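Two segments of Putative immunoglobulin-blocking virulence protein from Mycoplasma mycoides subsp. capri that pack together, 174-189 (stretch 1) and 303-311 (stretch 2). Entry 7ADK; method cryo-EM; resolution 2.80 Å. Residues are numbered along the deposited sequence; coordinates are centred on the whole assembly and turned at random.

Stretch 1 174-189: KILSVKVTDKLKEQVA
Stretch 2, residues 303-311: SEKYLEKGL

Two polar contacts fix the pairing of these segments. The charged one is a salt bridge: Lys185 NZ donates to Glu304 OE1 at 2.9 Å. Lys185 reaches it with chi1 at p (70°) and chi2 to chi4 all t, an extended chain leaving a CA-to-CB bond that points toward the other stretch. Glu304 starts sideways, but chi1 and chi2 both at t (-172°, 171°), with chi3 at -124°, bring its carboxylate nearer. Lys185 CA and Glu304 CA lie 7.8 Å apart.

The second contact is between backbones. Val178 N donates to Glu308 O at 2.8 Å, with an N-H...acceptor angle of 139°, and Ser177 CA approaches the same Glu308 O at 3.4 Å in a CA-H...O contact. This sets the register: CA separations are 4.9 Å for Val178 and Glu308, and 5.0 Å for Ser177 and Lys309. Glu308 is the last helical residue, and its O accepts none of the backbone bonds within the stretch.

Stretch 1 runs as strand 174-178, a short link, then helix 182-189. Thr181 (phi/psi -138/161, chi1 p) is the N-cap; its OG1 accepts a weak bond from Leu184 N at 3.5 Å. In stretch 2, helix 303-308 closes in a Schellman motif, with Gly310 N bonded to Leu307 O at 3.0 Å and Leu311 N to Tyr306 O at 3.0 Å. The helix 303-308 axis makes an angle of 121° with the strand direction, at 7.8 Å closest approach, and 116° with helix 182-189, at 11.6 Å.

Gly310 adopts phi/psi 86/15, a region that favours glycine. Packing adds a second constraint: an ideal CB on Gly310 would lie 2.9 Å from Ile175 CG2, a clash, and 3.0 Å from Val178 CG2. Without one, Val178 CG2 comes within 3.4 Å of Gly310 CA. The CA-to-CB bond of Ile175 (chi1 m, chi2 t) points toward stretch 2, with Ile175 CG2 3.7 Å from Lys309 O, while Val178 (chi1 t) is buried, its CB 3.7 Å from Leu307 O.

Leu307 supplies the largest covered area, 103 Å² of the 525 Å² buried in total. Its chi1 t, chi2 p rotamer carries the methyls from a sideways start into an apolar pocket: Leu307 CD2 lies 3.5 Å from Val180 CG2 and 3.8 Å from Lys185 CB, while Leu307 CD1 lies 4.2 Å from Leu184 CD2 and 4.1 Å from Val188 CG2. Leu184 and Val188, both chi1 t, are one helical turn apart, their CA-to-CB bonds toward stretch 2. Val180, chi1 p, also sets its CG1 3.8 Å from Glu308 CG, contacting the aliphatic part of an exposed side chain.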

# COMPACT_ATOMS: atom_id res chain seq x y z
N LYS A 174 16.97 -38.14 -24.29
CA LYS A 174 17.99 -37.09 -24.38
C LYS A 174 18.86 -37.27 -25.64
O LYS A 174 19.18 -38.40 -26.00
CB LYS A 174 18.84 -37.15 -23.10
CG LYS A 174 19.77 -35.96 -22.82
CD LYS A 174 19.02 -34.70 -22.37
CE LYS A 174 20.01 -33.66 -21.85
NZ LYS A 174 19.35 -32.48 -21.25
N ILE A 175 19.26 -36.17 -26.29
CA ILE A 175 20.28 -36.17 -27.36
C ILE A 175 21.63 -35.77 -26.75
O ILE A 175 21.80 -34.63 -26.32
CB ILE A 175 19.88 -35.19 -28.49
CG1 ILE A 175 18.56 -35.56 -29.21
CG2 ILE A 175 21.00 -35.11 -29.53
CD1 ILE A 175 17.86 -34.35 -29.85
N LEU A 176 22.61 -36.68 -26.73
CA LEU A 176 23.95 -36.37 -26.22
C LEU A 176 24.84 -35.69 -27.26
O LEU A 176 25.64 -34.82 -26.92
CB LEU A 176 24.65 -37.64 -25.72
CG LEU A 176 24.00 -38.38 -24.55
CD1 LEU A 176 25.03 -39.37 -24.02
CD2 LEU A 176 23.57 -37.49 -23.40
N SER A 177 24.75 -36.11 -28.52
CA SER A 177 25.49 -35.53 -29.64
C SER A 177 24.83 -35.82 -30.98
O SER A 177 24.17 -36.84 -31.16
CB SER A 177 26.91 -36.08 -29.67
OG SER A 177 27.70 -35.53 -28.65
N VAL A 178 25.04 -34.93 -31.96
CA VAL A 178 24.52 -35.01 -33.33
C VAL A 178 25.67 -34.82 -34.31
O VAL A 178 26.44 -33.86 -34.19
CB VAL A 178 23.44 -33.93 -33.53
CG1 VAL A 178 22.92 -33.89 -34.96
CG2 VAL A 178 22.25 -34.19 -32.62
N LYS A 179 25.78 -35.69 -35.33
CA LYS A 179 26.80 -35.54 -36.38
C LYS A 179 26.37 -34.45 -37.37
O LYS A 179 25.67 -34.70 -38.34
CB LYS A 179 27.07 -36.89 -37.05
CG LYS A 179 28.18 -36.87 -38.11
CD LYS A 179 29.57 -36.52 -37.57
CE LYS A 179 30.57 -36.44 -38.70
NZ LYS A 179 31.92 -36.16 -38.25
N VAL A 180 26.77 -33.21 -37.11
CA VAL A 180 26.54 -32.09 -38.01
C VAL A 180 27.30 -32.28 -39.33
O VAL A 180 28.43 -32.75 -39.36
CB VAL A 180 26.85 -30.74 -37.32
CG1 VAL A 180 28.32 -30.54 -37.01
CG2 VAL A 180 26.36 -29.57 -38.17
N THR A 181 26.67 -31.92 -40.44
CA THR A 181 27.20 -32.02 -41.81
C THR A 181 26.86 -30.77 -42.60
O THR A 181 25.92 -30.05 -42.25
CB THR A 181 26.65 -33.25 -42.55
OG1 THR A 181 25.25 -33.17 -42.68
CG2 THR A 181 26.98 -34.58 -41.89
N ASP A 182 27.59 -30.52 -43.70
CA ASP A 182 27.36 -29.36 -44.56
C ASP A 182 25.88 -29.27 -44.98
O ASP A 182 25.24 -28.24 -44.84
CB ASP A 182 28.30 -29.40 -45.78
CG ASP A 182 29.81 -29.58 -45.52
OD1 ASP A 182 30.62 -29.24 -46.41
OD2 ASP A 182 30.22 -30.07 -44.46
N LYS A 183 25.30 -30.41 -45.40
CA LYS A 183 23.90 -30.55 -45.83
C LYS A 183 22.89 -30.17 -44.73
O LYS A 183 21.88 -29.53 -45.02
CB LYS A 183 23.65 -31.98 -46.36
CG LYS A 183 23.03 -32.03 -47.77
CD LYS A 183 23.99 -31.65 -48.91
CE LYS A 183 25.04 -32.73 -49.17
NZ LYS A 183 25.93 -32.41 -50.28
N LEU A 184 23.15 -30.53 -43.47
CA LEU A 184 22.31 -30.15 -42.32
C LEU A 184 22.45 -28.67 -41.97
O LEU A 184 21.45 -27.99 -41.78
CB LEU A 184 22.66 -31.03 -41.10
CG LEU A 184 21.93 -30.64 -39.80
CD1 LEU A 184 20.43 -30.89 -39.88
CD2 LEU A 184 22.53 -31.46 -38.67
N LYS A 185 23.68 -28.15 -41.84
CA LYS A 185 23.84 -26.77 -41.33
C LYS A 185 23.40 -25.71 -42.33
O LYS A 185 22.92 -24.66 -41.92
CB LYS A 185 25.23 -26.54 -40.73
CG LYS A 185 26.39 -26.51 -41.72
CD LYS A 185 27.70 -26.51 -40.94
CE LYS A 185 28.91 -26.34 -41.87
NZ LYS A 185 30.16 -26.61 -41.14
N GLU A 186 23.42 -25.99 -43.63
CA GLU A 186 22.81 -25.13 -44.64
C GLU A 186 21.27 -25.23 -44.69
O GLU A 186 20.61 -24.25 -44.98
CB GLU A 186 23.44 -25.39 -46.02
CG GLU A 186 24.95 -25.11 -46.08
CD GLU A 186 25.42 -23.87 -45.33
OE1 GLU A 186 26.49 -23.92 -44.69
OE2 GLU A 186 24.72 -22.84 -45.37
N GLN A 187 20.68 -26.37 -44.32
CA GLN A 187 19.24 -26.45 -44.08
C GLN A 187 18.84 -25.61 -42.86
O GLN A 187 17.85 -24.87 -42.90
CB GLN A 187 18.81 -27.92 -43.92
CG GLN A 187 17.35 -28.14 -43.52
CD GLN A 187 16.33 -27.86 -44.61
OE1 GLN A 187 16.53 -27.08 -45.52
NE2 GLN A 187 15.20 -28.50 -44.56
N VAL A 188 19.62 -25.67 -41.78
CA VAL A 188 19.39 -24.85 -40.58
C VAL A 188 19.59 -23.36 -40.86
O VAL A 188 18.88 -22.54 -40.28
CB VAL A 188 20.26 -25.37 -39.41
CG1 VAL A 188 20.30 -24.46 -38.19
CG2 VAL A 188 19.72 -26.73 -38.96
N ALA A 189 20.48 -22.99 -41.79
CA ALA A 189 20.64 -21.62 -42.28
C ALA A 189 19.40 -21.12 -43.02
O ALA A 189 18.83 -20.09 -42.65
CB ALA A 189 21.88 -21.54 -43.17
N SER A 303 26.57 -20.99 -32.48
CA SER A 303 25.37 -21.66 -32.96
C SER A 303 25.63 -22.98 -33.69
O SER A 303 24.74 -23.81 -33.78
CB SER A 303 24.56 -20.72 -33.83
OG SER A 303 24.01 -19.71 -33.01
N GLU A 304 26.85 -23.25 -34.16
CA GLU A 304 27.25 -24.58 -34.64
C GLU A 304 27.43 -25.61 -33.50
O GLU A 304 27.09 -26.77 -33.67
CB GLU A 304 28.51 -24.44 -35.49
CG GLU A 304 28.91 -25.71 -36.22
CD GLU A 304 30.04 -25.46 -37.21
OE1 GLU A 304 29.87 -25.79 -38.41
OE2 GLU A 304 31.11 -24.96 -36.81
N LYS A 305 27.89 -25.20 -32.32
CA LYS A 305 28.02 -26.11 -31.17
C LYS A 305 26.69 -26.49 -30.53
O LYS A 305 26.48 -27.64 -30.18
CB LYS A 305 29.08 -25.61 -30.16
CG LYS A 305 28.59 -24.80 -28.95
CD LYS A 305 29.75 -24.14 -28.22
CE LYS A 305 29.33 -23.28 -27.03
NZ LYS A 305 28.90 -24.05 -25.88
N TYR A 306 25.70 -25.60 -30.50
CA TYR A 306 24.33 -25.97 -30.11
C TYR A 306 23.68 -26.95 -31.09
O TYR A 306 22.98 -27.87 -30.68
CB TYR A 306 23.49 -24.71 -29.93
CG TYR A 306 23.74 -23.97 -28.64
CD1 TYR A 306 24.84 -23.11 -28.52
CD2 TYR A 306 22.86 -24.10 -27.56
CE1 TYR A 306 25.05 -22.38 -27.35
CE2 TYR A 306 23.06 -23.37 -26.38
CZ TYR A 306 24.15 -22.50 -26.28
OH TYR A 306 24.32 -21.78 -25.15
N LEU A 307 23.99 -26.85 -32.38
CA LEU A 307 23.59 -27.83 -33.39
C LEU A 307 24.24 -29.21 -33.17
O LEU A 307 23.56 -30.21 -33.35
CB LEU A 307 23.86 -27.22 -34.77
CG LEU A 307 23.44 -28.08 -35.97
CD1 LEU A 307 21.95 -28.37 -35.96
CD2 LEU A 307 23.77 -27.35 -37.27
N GLU A 308 25.51 -29.29 -32.73
CA GLU A 308 26.14 -30.54 -32.27
C GLU A 308 25.47 -31.15 -31.02
O GLU A 308 25.41 -32.37 -30.90
CB GLU A 308 27.64 -30.34 -32.01
CG GLU A 308 28.46 -30.12 -33.28
CD GLU A 308 29.93 -29.77 -33.02
OE1 GLU A 308 30.30 -29.33 -31.92
OE2 GLU A 308 30.75 -29.95 -33.94
N LYS A 309 24.91 -30.34 -30.11
CA LYS A 309 24.03 -30.78 -29.01
C LYS A 309 22.60 -31.12 -29.48
O LYS A 309 21.80 -31.61 -28.69
CB LYS A 309 24.00 -29.73 -27.89
CG LYS A 309 25.31 -29.67 -27.10
CD LYS A 309 25.38 -28.49 -26.13
CE LYS A 309 24.31 -28.51 -25.07
NZ LYS A 309 24.45 -27.43 -24.09
N GLY A 310 22.29 -30.91 -30.76
CA GLY A 310 21.01 -31.24 -31.39
C GLY A 310 19.90 -30.18 -31.27
O GLY A 310 18.75 -30.51 -31.55
N LEU A 311 20.22 -28.95 -30.89
CA LEU A 311 19.27 -27.84 -30.83
C LEU A 311 19.48 -26.89 -32.02
O LEU A 311 20.55 -26.34 -32.21
CB LEU A 311 19.43 -27.07 -29.50
CG LEU A 311 19.49 -27.89 -28.20
CD1 LEU A 311 19.54 -26.92 -27.03
CD2 LEU A 311 18.30 -28.81 -28.00